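Local coordinates for solute-binding protein (Thermoactinomyces vulgaris, PDB 2ZYO) that binds cyclodextrins and linear maltodextrins such as maltotetraose, probably delivering them to a membrane transporter for uptake, at residues F151-K155 with K217-R223; G74-V78 with S290-A296; N234-K238 with D254-I260. All blocks are in the same frame, centred on the assembly; numbering follows the deposited sequence.

Contact 1: residues F151-K155 with K217-R223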
loop_
_atom_site.group_PDB
_atom_site.type_symbol
_atom_site.label_atom_id
_atom_site.label_comp_id
_atom_site.label_asym_id
_atom_site.label_seq_id
_atom_site.Cartn_x
_atom_site.Cartn_y
_atom_site.Cartn_z
ATOM N N PHE A 151 -21.235 -6.359 9.511
ATOM C CA PHE A 151 -21.126 -6.172 10.952
ATOM C C PHE A 151 -22.095 -7.062 11.728
ATOM O O PHE A 151 -21.738 -7.595 12.779
ATOM C CB PHE A 151 -21.293 -4.706 11.357
ATOM C CG PHE A 151 -20.822 -4.427 12.751
ATOM C CD1 PHE A 151 -19.462 -4.342 13.028
ATOM C CD2 PHE A 151 -21.730 -4.290 13.795
ATOM C CE1 PHE A 151 -19.011 -4.110 14.322
ATOM C CE2 PHE A 151 -21.289 -4.054 15.093
ATOM C CZ PHE A 151 -19.926 -3.965 15.357
ATOM N N GLN A 152 -23.308 -7.220 11.201
ATOM C CA GLN A 152 -24.290 -8.147 11.768
ATOM C C GLN A 152 -23.738 -9.573 11.784
ATOM O O GLN A 152 -23.854 -10.283 12.787
ATOM C CB GLN A 152 -25.614 -8.079 10.991
ATOM C CG GLN A 152 -26.678 -9.097 11.430
ATOM C CD GLN A 152 -27.047 -8.990 12.902
ATOM O OE1 GLN A 152 -27.129 -7.896 13.460
ATOM N NE2 GLN A 152 -27.278 -10.134 13.535
ATOM N N TYR A 153 -23.124 -9.972 10.671
ATOM C CA TYR A 153 -22.470 -11.272 10.544
ATOM C C TYR A 153 -21.399 -11.463 11.622
ATOM O O TYR A 153 -21.289 -12.537 12.208
ATOM C CB TYR A 153 -21.867 -11.415 9.141
ATOM C CG TYR A 153 -21.306 -12.784 8.819
ATOM C CD1 TYR A 153 -22.130 -13.801 8.336
ATOM C CD2 TYR A 153 -19.948 -13.057 8.978
ATOM C CE1 TYR A 153 -21.616 -15.060 8.034
ATOM C CE2 TYR A 153 -19.426 -14.312 8.681
ATOM C CZ TYR A 153 -20.263 -15.307 8.209
ATOM O OH TYR A 153 -19.746 -16.547 7.910
ATOM N N ALA A 154 -20.621 -10.414 11.889
ATOM C CA ALA A 154 -19.608 -10.458 12.946
ATOM C C ALA A 154 -20.239 -10.580 14.336
ATOM O O ALA A 154 -19.802 -11.394 15.150
ATOM C CB ALA A 154 -18.700 -9.239 12.869
ATOM N N LYS A 155 -21.266 -9.776 14.600
ATOM C CA LYS A 155 -21.976 -9.822 15.882
ATOM C C LYS A 155 -22.578 -11.198 16.159
ATOM O O LYS A 155 -22.533 -11.687 17.288
ATOM C CB LYS A 155 -23.079 -8.768 15.933
ATOM C CG LYS A 155 -22.583 -7.341 16.085
ATOM C CD LYS A 155 -23.719 -6.402 16.472
ATOM C CE LYS A 155 -24.732 -6.248 15.342
ATOM N NZ LYS A 155 -25.853 -5.343 15.705
ATOM N N LYS A 217 -17.131 -0.202 18.115
ATOM C CA LYS A 217 -18.163 -1.234 17.981
ATOM C C LYS A 217 -17.592 -2.628 17.717
ATOM O O LYS A 217 -18.178 -3.632 18.130
ATOM C CB LYS A 217 -19.165 -0.852 16.892
ATOM C CG LYS A 217 -20.165 0.215 17.322
ATOM C CD LYS A 217 -20.932 0.783 16.134
ATOM C CE LYS A 217 -21.866 -0.242 15.507
ATOM N NZ LYS A 217 -22.458 0.278 14.244
ATOM N N TRP A 218 -16.448 -2.690 17.041
ATOM C CA TRP A 218 -15.790 -3.966 16.771
ATOM C C TRP A 218 -15.318 -4.661 18.047
ATOM O O TRP A 218 -15.194 -5.884 18.085
ATOM C CB TRP A 218 -14.640 -3.789 15.776
ATOM C CG TRP A 218 -15.134 -3.729 14.369
ATOM C CD1 TRP A 218 -15.405 -2.607 13.642
ATOM C CD2 TRP A 218 -15.452 -4.843 13.526
ATOM N NE1 TRP A 218 -15.861 -2.952 12.390
ATOM C CE2 TRP A 218 -15.900 -4.318 12.293
ATOM C CE3 TRP A 218 -15.393 -6.234 13.689
ATOM C CZ2 TRP A 218 -16.291 -5.136 11.227
ATOM C CZ3 TRP A 218 -15.784 -7.048 12.627
ATOM C CH2 TRP A 218 -16.226 -6.493 11.412
ATOM N N PHE A 219 -15.089 -3.876 19.094
ATOM C CA PHE A 219 -14.639 -4.415 20.371
ATOM C C PHE A 219 -15.780 -4.554 21.379
ATOM O O PHE A 219 -15.814 -5.518 22.144
ATOM C CB PHE A 219 -13.478 -3.578 20.923
ATOM C CG PHE A 219 -12.266 -3.591 20.035
ATOM C CD1 PHE A 219 -11.336 -4.621 20.130
ATOM C CD2 PHE A 219 -12.074 -2.597 19.077
ATOM C CE1 PHE A 219 -10.222 -4.652 19.298
ATOM C CE2 PHE A 219 -10.961 -2.622 18.240
ATOM C CZ PHE A 219 -10.034 -3.649 18.350
ATOM N N THR A 220 -16.720 -3.612 21.353
ATOM C CA THR A 220 -17.854 -3.616 22.288
ATOM C C THR A 220 -19.021 -4.504 21.843
ATOM O O THR A 220 -19.758 -5.031 22.683
ATOM C CB THR A 220 -18.391 -2.194 22.540
ATOM O OG1 THR A 220 -18.801 -1.609 21.297
ATOM C CG2 THR A 220 -17.328 -1.315 23.196
ATOM N N GLU A 221 -19.197 -4.660 20.531
ATOM C CA GLU A 221 -20.308 -5.452 19.991
ATOM C C GLU A 221 -19.863 -6.708 19.239
ATOM O O GLU A 221 -20.516 -7.750 19.328
ATOM C CB GLU A 221 -21.196 -4.595 19.084
ATOM C CG GLU A 221 -21.906 -3.441 19.788
ATOM C CD GLU A 221 -22.831 -2.670 18.860
ATOM O OE1 GLU A 221 -23.417 -3.285 17.941
ATOM O OE2 GLU A 221 -22.979 -1.447 19.052
ATOM N N ALA A 222 -18.767 -6.603 18.490
ATOM C CA ALA A 222 -18.272 -7.723 17.685
ATOM C C ALA A 222 -17.216 -8.559 18.417
ATOM O O ALA A 222 -16.643 -9.490 17.847
ATOM C CB ALA A 222 -17.749 -7.227 16.339
ATOM N N ARG A 223 -16.968 -8.206 19.678
ATOM C CA ARG A 223 -16.166 -9.011 20.608
ATOM C C ARG A 223 -14.750 -9.380 20.137
ATOM O O ARG A 223 -14.237 -10.451 20.471
ATOM C CB ARG A 223 -16.944 -10.269 21.035
ATOM C CG ARG A 223 -18.281 -9.980 21.716
ATOM C CD ARG A 223 -19.050 -11.261 22.041
ATOM N NE ARG A 223 -19.457 -11.992 20.841
ATOM C CZ ARG A 223 -20.615 -11.831 20.203
ATOM N NH1 ARG A 223 -21.521 -10.962 20.638
ATOM N NH2 ARG A 223 -20.870 -12.551 19.120
HETATM O O HOH W 1 -24.805 -2.757 15.918
#

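Contact 2: residues G74-V78 with S290-A296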
loop_
_atom_site.group_PDB
_atom_site.type_symbol
_atom_site.label_atom_id
_atom_site.label_comp_id
_atom_site.label_asym_id
_atom_site.label_seq_id
_atom_site.Cartn_x
_atom_site.Cartn_y
_atom_site.Cartn_z
ATOM N N GLY A 74 25.968 4.740 -6.351
ATOM C CA GLY A 74 24.533 4.508 -6.257
ATOM C C GLY A 74 23.919 3.959 -7.529
ATOM O O GLY A 74 24.497 4.071 -8.615
ATOM N N ALA A 75 22.737 3.365 -7.385
ATOM C CA ALA A 75 21.956 2.885 -8.522
ATOM C C ALA A 75 21.369 4.039 -9.318
ATOM O O ALA A 75 21.156 5.126 -8.787
ATOM C CB ALA A 75 20.843 1.981 -8.044
ATOM N N ASP A 76 21.103 3.797 -10.596
ATOM C CA ASP A 76 20.365 4.757 -11.405
ATOM C C ASP A 76 18.876 4.650 -11.103
ATOM O O ASP A 76 18.190 5.665 -10.949
ATOM C CB ASP A 76 20.644 4.531 -12.889
ATOM C CG ASP A 76 22.099 4.759 -13.239
ATOM O OD1 ASP A 76 22.515 5.932 -13.307
ATOM O OD2 ASP A 76 22.830 3.766 -13.435
ATOM N N LEU A 77 18.389 3.415 -11.006
ATOM C CA LEU A 77 16.993 3.163 -10.663
ATOM C C LEU A 77 16.889 2.447 -9.325
ATOM O O LEU A 77 17.610 1.482 -9.067
ATOM C CB LEU A 77 16.293 2.349 -11.758
ATOM C CG LEU A 77 16.226 2.916 -13.183
ATOM C CD1 LEU A 77 15.359 2.018 -14.047
ATOM C CD2 LEU A 77 15.704 4.350 -13.214
ATOM N N VAL A 78 15.988 2.945 -8.482
ATOM C CA VAL A 78 15.741 2.386 -7.155
ATOM C C VAL A 78 14.243 2.150 -6.973
ATOM O O VAL A 78 13.433 2.608 -7.783
ATOM C CB VAL A 78 16.272 3.313 -6.031
ATOM C CG1 VAL A 78 17.800 3.374 -6.058
ATOM C CG2 VAL A 78 15.674 4.715 -6.152
ATOM N N SER A 290 22.127 9.975 -10.494
ATOM C CA SER A 290 22.319 9.340 -11.792
ATOM C C SER A 290 22.898 10.331 -12.792
ATOM O O SER A 290 22.417 11.463 -12.908
ATOM C CB SER A 290 21.006 8.773 -12.334
ATOM O OG SER A 290 21.210 8.217 -13.624
ATOM N N LYS A 291 23.929 9.890 -13.506
ATOM C CA LYS A 291 24.575 10.697 -14.539
ATOM C C LYS A 291 23.875 10.513 -15.883
ATOM O O LYS A 291 24.208 11.183 -16.866
ATOM C CB LYS A 291 26.057 10.324 -14.664
ATOM C CG LYS A 291 26.872 10.511 -13.387
ATOM C CD LYS A 291 27.314 11.958 -13.195
ATOM C CE LYS A 291 28.203 12.115 -11.963
ATOM N NZ LYS A 291 29.401 11.220 -11.972
ATOM N N TYR A 292 22.899 9.606 -15.918
ATOM C CA TYR A 292 22.196 9.274 -17.158
ATOM C C TYR A 292 20.673 9.281 -16.997
ATOM O O TYR A 292 20.027 8.255 -17.213
ATOM C CB TYR A 292 22.667 7.915 -17.691
ATOM C CG TYR A 292 24.168 7.780 -17.783
ATOM C CD1 TYR A 292 24.871 8.307 -18.869
ATOM C CD2 TYR A 292 24.888 7.128 -16.782
ATOM C CE1 TYR A 292 26.257 8.187 -18.951
ATOM C CE2 TYR A 292 26.269 7.002 -16.855
ATOM C CZ TYR A 292 26.946 7.532 -17.941
ATOM O OH TYR A 292 28.314 7.405 -18.012
ATOM N N PRO A 293 20.091 10.445 -16.640
ATOM C CA PRO A 293 18.644 10.513 -16.408
ATOM C C PRO A 293 17.797 10.102 -17.621
ATOM O O PRO A 293 16.802 9.393 -17.459
ATOM C CB PRO A 293 18.409 11.988 -16.055
ATOM C CG PRO A 293 19.593 12.711 -16.600
ATOM C CD PRO A 293 20.730 11.759 -16.439
ATOM N N LYS A 294 18.188 10.524 -18.822
ATOM C CA LYS A 294 17.401 10.216 -20.023
ATOM C C LYS A 294 17.424 8.730 -20.374
ATOM O O LYS A 294 16.378 8.134 -20.633
ATOM C CB LYS A 294 17.844 11.067 -21.216
ATOM C CG LYS A 294 17.572 12.553 -21.040
ATOM C CD LYS A 294 18.010 13.341 -22.261
ATOM C CE LYS A 294 17.747 14.828 -22.078
ATOM N NZ LYS A 294 18.227 15.625 -23.245
ATOM N N TYR A 295 18.615 8.136 -20.382
ATOM C CA TYR A 295 18.749 6.705 -20.644
ATOM C C TYR A 295 18.124 5.856 -19.535
ATOM O O TYR A 295 17.475 4.847 -19.819
ATOM C CB TYR A 295 20.215 6.319 -20.843
ATOM C CG TYR A 295 20.728 6.518 -22.253
ATOM C CD1 TYR A 295 21.376 7.701 -22.622
ATOM C CD2 TYR A 295 20.583 5.517 -23.214
ATOM C CE1 TYR A 295 21.862 7.879 -23.919
ATOM C CE2 TYR A 295 21.062 5.688 -24.511
ATOM C CZ TYR A 295 21.699 6.869 -24.854
ATOM O OH TYR A 295 22.174 7.031 -26.135
ATOM N N ALA A 296 18.312 6.268 -18.282
ATOM C CA ALA A 296 17.722 5.546 -17.150
ATOM C C ALA A 296 16.198 5.578 -17.194
ATOM O O ALA A 296 15.547 4.606 -16.815
ATOM C CB ALA A 296 18.233 6.097 -15.826
HETATM O O HOH W 2 24.861 7.253 -12.989
#

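Contact 3: residues N234-K238 with D254-I260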
loop_
_atom_site.group_PDB
_atom_site.type_symbol
_atom_site.label_atom_id
_atom_site.label_comp_id
_atom_site.label_asym_id
_atom_site.label_seq_id
_atom_site.Cartn_x
_atom_site.Cartn_y
_atom_site.Cartn_z
ATOM N N ASN A 234 -4.026 -13.734 11.375
ATOM C CA ASN A 234 -3.497 -14.724 10.444
ATOM C C ASN A 234 -3.550 -16.146 10.994
ATOM O O ASN A 234 -3.991 -17.064 10.303
ATOM C CB ASN A 234 -2.075 -14.354 10.019
ATOM C CG ASN A 234 -2.017 -13.033 9.272
ATOM O OD1 ASN A 234 -2.958 -12.661 8.572
ATOM N ND2 ASN A 234 -0.910 -12.318 9.423
ATOM N N GLY A 235 -3.116 -16.313 12.241
ATOM C CA GLY A 235 -3.131 -17.618 12.900
ATOM C C GLY A 235 -4.517 -18.232 12.941
ATOM O O GLY A 235 -4.698 -19.398 12.584
ATOM N N LEU A 236 -5.498 -17.436 13.361
ATOM C CA LEU A 236 -6.874 -17.911 13.470
ATOM C C LEU A 236 -7.537 -18.183 12.122
ATOM O O LEU A 236 -8.320 -19.123 12.001
ATOM C CB LEU A 236 -7.720 -16.971 14.333
ATOM C CG LEU A 236 -7.392 -17.010 15.830
ATOM C CD1 LEU A 236 -8.198 -15.980 16.596
ATOM C CD2 LEU A 236 -7.622 -18.404 16.403
ATOM N N PHE A 237 -7.223 -17.375 11.110
ATOM C CA PHE A 237 -7.733 -17.647 9.765
ATOM C C PHE A 237 -7.150 -18.952 9.213
ATOM O O PHE A 237 -7.871 -19.766 8.630
ATOM C CB PHE A 237 -7.472 -16.477 8.808
ATOM C CG PHE A 237 -8.155 -16.628 7.474
ATOM C CD1 PHE A 237 -9.530 -16.433 7.354
ATOM C CD2 PHE A 237 -7.426 -16.975 6.341
ATOM C CE1 PHE A 237 -10.166 -16.582 6.120
ATOM C CE2 PHE A 237 -8.051 -17.127 5.105
ATOM C CZ PHE A 237 -9.424 -16.929 4.995
ATOM N N LYS A 238 -5.849 -19.152 9.416
ATOM C CA LYS A 238 -5.173 -20.377 8.974
ATOM C C LYS A 238 -5.673 -21.622 9.710
ATOM O O LYS A 238 -5.540 -22.737 9.203
ATOM C CB LYS A 238 -3.654 -20.247 9.116
ATOM C CG LYS A 238 -3.021 -19.294 8.104
ATOM C CD LYS A 238 -1.497 -19.287 8.193
ATOM C CE LYS A 238 -1.005 -18.533 9.420
ATOM N NZ LYS A 238 0.482 -18.533 9.507
ATOM N N ASP A 254 0.607 -17.431 2.389
ATOM C CA ASP A 254 0.596 -18.066 3.705
ATOM C C ASP A 254 -0.727 -18.790 3.988
ATOM O O ASP A 254 -0.723 -19.908 4.510
ATOM C CB ASP A 254 0.894 -17.030 4.796
ATOM C CG ASP A 254 1.160 -17.658 6.156
ATOM O OD1 ASP A 254 1.693 -18.787 6.215
ATOM O OD2 ASP A 254 0.843 -17.007 7.174
ATOM N N TYR A 255 -1.848 -18.156 3.637
ATOM C CA TYR A 255 -3.170 -18.762 3.829
ATOM C C TYR A 255 -3.352 -20.026 2.991
ATOM O O TYR A 255 -3.909 -21.018 3.466
ATOM C CB TYR A 255 -4.295 -17.775 3.493
ATOM C CG TYR A 255 -4.441 -16.580 4.417
ATOM C CD1 TYR A 255 -3.896 -16.574 5.705
ATOM C CD2 TYR A 255 -5.164 -15.464 4.007
ATOM C CE1 TYR A 255 -4.047 -15.469 6.545
ATOM C CE2 TYR A 255 -5.325 -14.361 4.839
ATOM C CZ TYR A 255 -4.769 -14.370 6.102
ATOM O OH TYR A 255 -4.936 -13.269 6.911
ATOM N N GLN A 256 -2.888 -19.972 1.746
ATOM C CA GLN A 256 -2.999 -21.098 0.819
ATOM C C GLN A 256 -2.085 -22.252 1.218
ATOM O O GLN A 256 -2.466 -23.418 1.096
ATOM C CB GLN A 256 -2.703 -20.651 -0.612
ATOM C CG GLN A 256 -3.756 -19.713 -1.185
ATOM C CD GLN A 256 -3.454 -19.292 -2.606
ATOM O OE1 GLN A 256 -2.329 -18.917 -2.935
ATOM N NE2 GLN A 256 -4.468 -19.341 -3.458
ATOM N N ALA A 257 -0.890 -21.921 1.704
ATOM C CA ALA A 257 0.040 -22.928 2.216
ATOM C C ALA A 257 -0.553 -23.685 3.406
ATOM O O ALA A 257 -0.243 -24.858 3.616
ATOM C CB ALA A 257 1.367 -22.287 2.596
ATOM N N ALA A 258 -1.413 -23.005 4.166
ATOM C CA ALA A 258 -2.096 -23.592 5.320
ATOM C C ALA A 258 -3.264 -24.504 4.929
ATOM O O ALA A 258 -3.798 -25.232 5.771
ATOM C CB ALA A 258 -2.571 -22.499 6.264
ATOM N N GLY A 259 -3.664 -24.448 3.660
ATOM C CA GLY A 259 -4.726 -25.308 3.136
ATOM C C GLY A 259 -6.097 -24.666 3.030
ATOM O O GLY A 259 -7.092 -25.355 2.802
ATOM N N ILE A 260 -6.155 -23.348 3.198
ATOM C CA ILE A 260 -7.414 -22.618 3.077
ATOM C C ILE A 260 -7.738 -22.371 1.607
ATOM O O ILE A 260 -6.876 -21.941 0.835
ATOM C CB ILE A 260 -7.385 -21.264 3.852
ATOM C CG1 ILE A 260 -6.934 -21.456 5.311
ATOM C CG2 ILE A 260 -8.741 -20.547 3.771
ATOM C CD1 ILE A 260 -7.789 -22.418 6.150
#

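Contact 1: residues F151-K155 with K217-R223
F151 drives the edge of its ring into the face of the W218 indole. The pair is T-shaped: the planes stand at 89°, and F151 CD1 comes within 3.6 Å of W218 CE2, while CE1 sits over the centre of the indole. With chi1 at -164° the phenyl group is swung anti to its own backbone nitrogen, which carries it across to helix 206-220. Its far corner then meets backbone, F151 CZ lying 3.3 Å from K217 O near the ring plane; K217 O is itself the acceptor for the amides of E221 and A222. Over the phenyl face comes an off-centre cation-pi contact, K217 NZ being 4.9 Å from the ring centroid, and the same amine is paired with E214. A154 CB packs 3.7 Å from W218 CZ3. The contact thus joins helix 147-157 to the C-terminal end of helix 206-220, two helices of a periplasmic-binding-protein fold, against strand 165-169, whose V167 touches both A154 and W218. Were W218 a leucine, the F151 edge would probably lose its aromatic face and Y147 OH its indole N-H partner. Beside this aromatic packing, K155 and E221 run side by side; their direct salt bridge is long, K155 NZ to E221 OE1 being 3.9 Å, and a water joins the same two atoms. Beyond the helix end, R223 adopts positive phi, and its guanidinium NH2 donates to K155 O at 2.6 Å with a bent N-H...O angle of 145°. The same nitrogen also bonds N158 O, so one arginine ties down two carbonyls at the end of helix 147-157.

Contact 2: residues G74-V78 with S290-A296
D76 and S290 supply the direct polar link: S290 OG donates to D76 OD1 over 2.7 Å, D76 OD1 accepting through its anti lone pair. The serine hydroxyl lies anti to its backbone nitrogen (chi1 177°) and works in two directions, since S290 OG also accepts from Y292 N at 3.2 Å. That second bond makes an ST turn just ahead of helix 293-302, with Y292 at the N-cap position. A water adds a second bridge, donating to D76 OD1 at 2.7 Å and accepting from K291 N at 2.8 Å. OD1 is therefore held by two donors, and the other carboxylate oxygen, OD2, takes the amide of V22. Apolar packing is lighter. L77 CD2 lies 4.0 Å from A296 CB and 3.6 Å from A296 O, and D76 CB approaches A296 CB at 4.1 Å, placing the A296 methyl of the first helical turn against the start of the strand. In the wider fold, D76 and L77 pair through their backbones with strand 20-25, and D76 and V78 with strand 278-287, while P293 and A296 rest on L286: helix 293-302 packs beside the beginning of strand 77-81.

Contact 3: residues N234-K238 with D254-I260
This is a helix-to-helix contact in the periplasmic-binding-protein fold, formed between the C-terminal turn of helix 230-238 and the last turn of helix 252-257 with the loop that follows; strand 242-247 runs between them in sequence, and V245 touches the side chains of both F237 and Y255. The evidence for an aromatic centre is direct. F237 turns an edge toward the face of Y255: F237 CD2 stands 3.4 Å above the middle of the tyrosine ring, and the two planes meet at 54°, well short of perpendicular. Chi1 of -172° sets the phenyl group anti to the F237 backbone nitrogen, bringing it across to that face. I260 wedges in alongside, its CG2 being 3.7 Å from F237 CE2, and its CD1 reaches the carbonyl oxygens of F237 and K238. It comes into position through the Schellman motif that closes helix 252-257: G259 has positive phi, and I260 N bonds back to Y255 O. The tyrosine is fixed at its hydroxyl as well. Y255 OH donates to N234 OD1 at 2.7 Å, tilted 17° from the carbonyl plane, and N247 ND2 also bonds this hydroxyl, so the phenol is gripped at its polar end while F237 covers a face. The side chain of N234 is about 9 Å from a bound glucose unit, near the bound sugar but not touching it. On the more exposed flank the aliphatic part of K238 lies at the Y255 ring edge and against A258, with K238 CG 3.7 Å from A258 CB. Bent at chi3, the lysine then ends in a salt bridge, K238 NZ meeting D254 OD2 at 2.8 Å on the syn side of the carboxylate.

In the fold
All three contacts are partly buried, and they hold different elements. Contacts 1 and 3 are helix pairs whose buried middles are edge-to-face aromatic pairs, fringed by lysine-carboxylate salt bridges; the bridge is short in contact 3 but long and supplemented by water in contact 1. Contact 2 instead joins a strand entry to a helix start, buries about half as much surface, and depends on a carboxylate, a hydroxyl and a water. It lies across the chain's centre from contact 1, with centres about 51 Å apart. Contacts 1 and 3 follow in series, about 23 Å between centres, and both are nested in the loop that contact 2 closes.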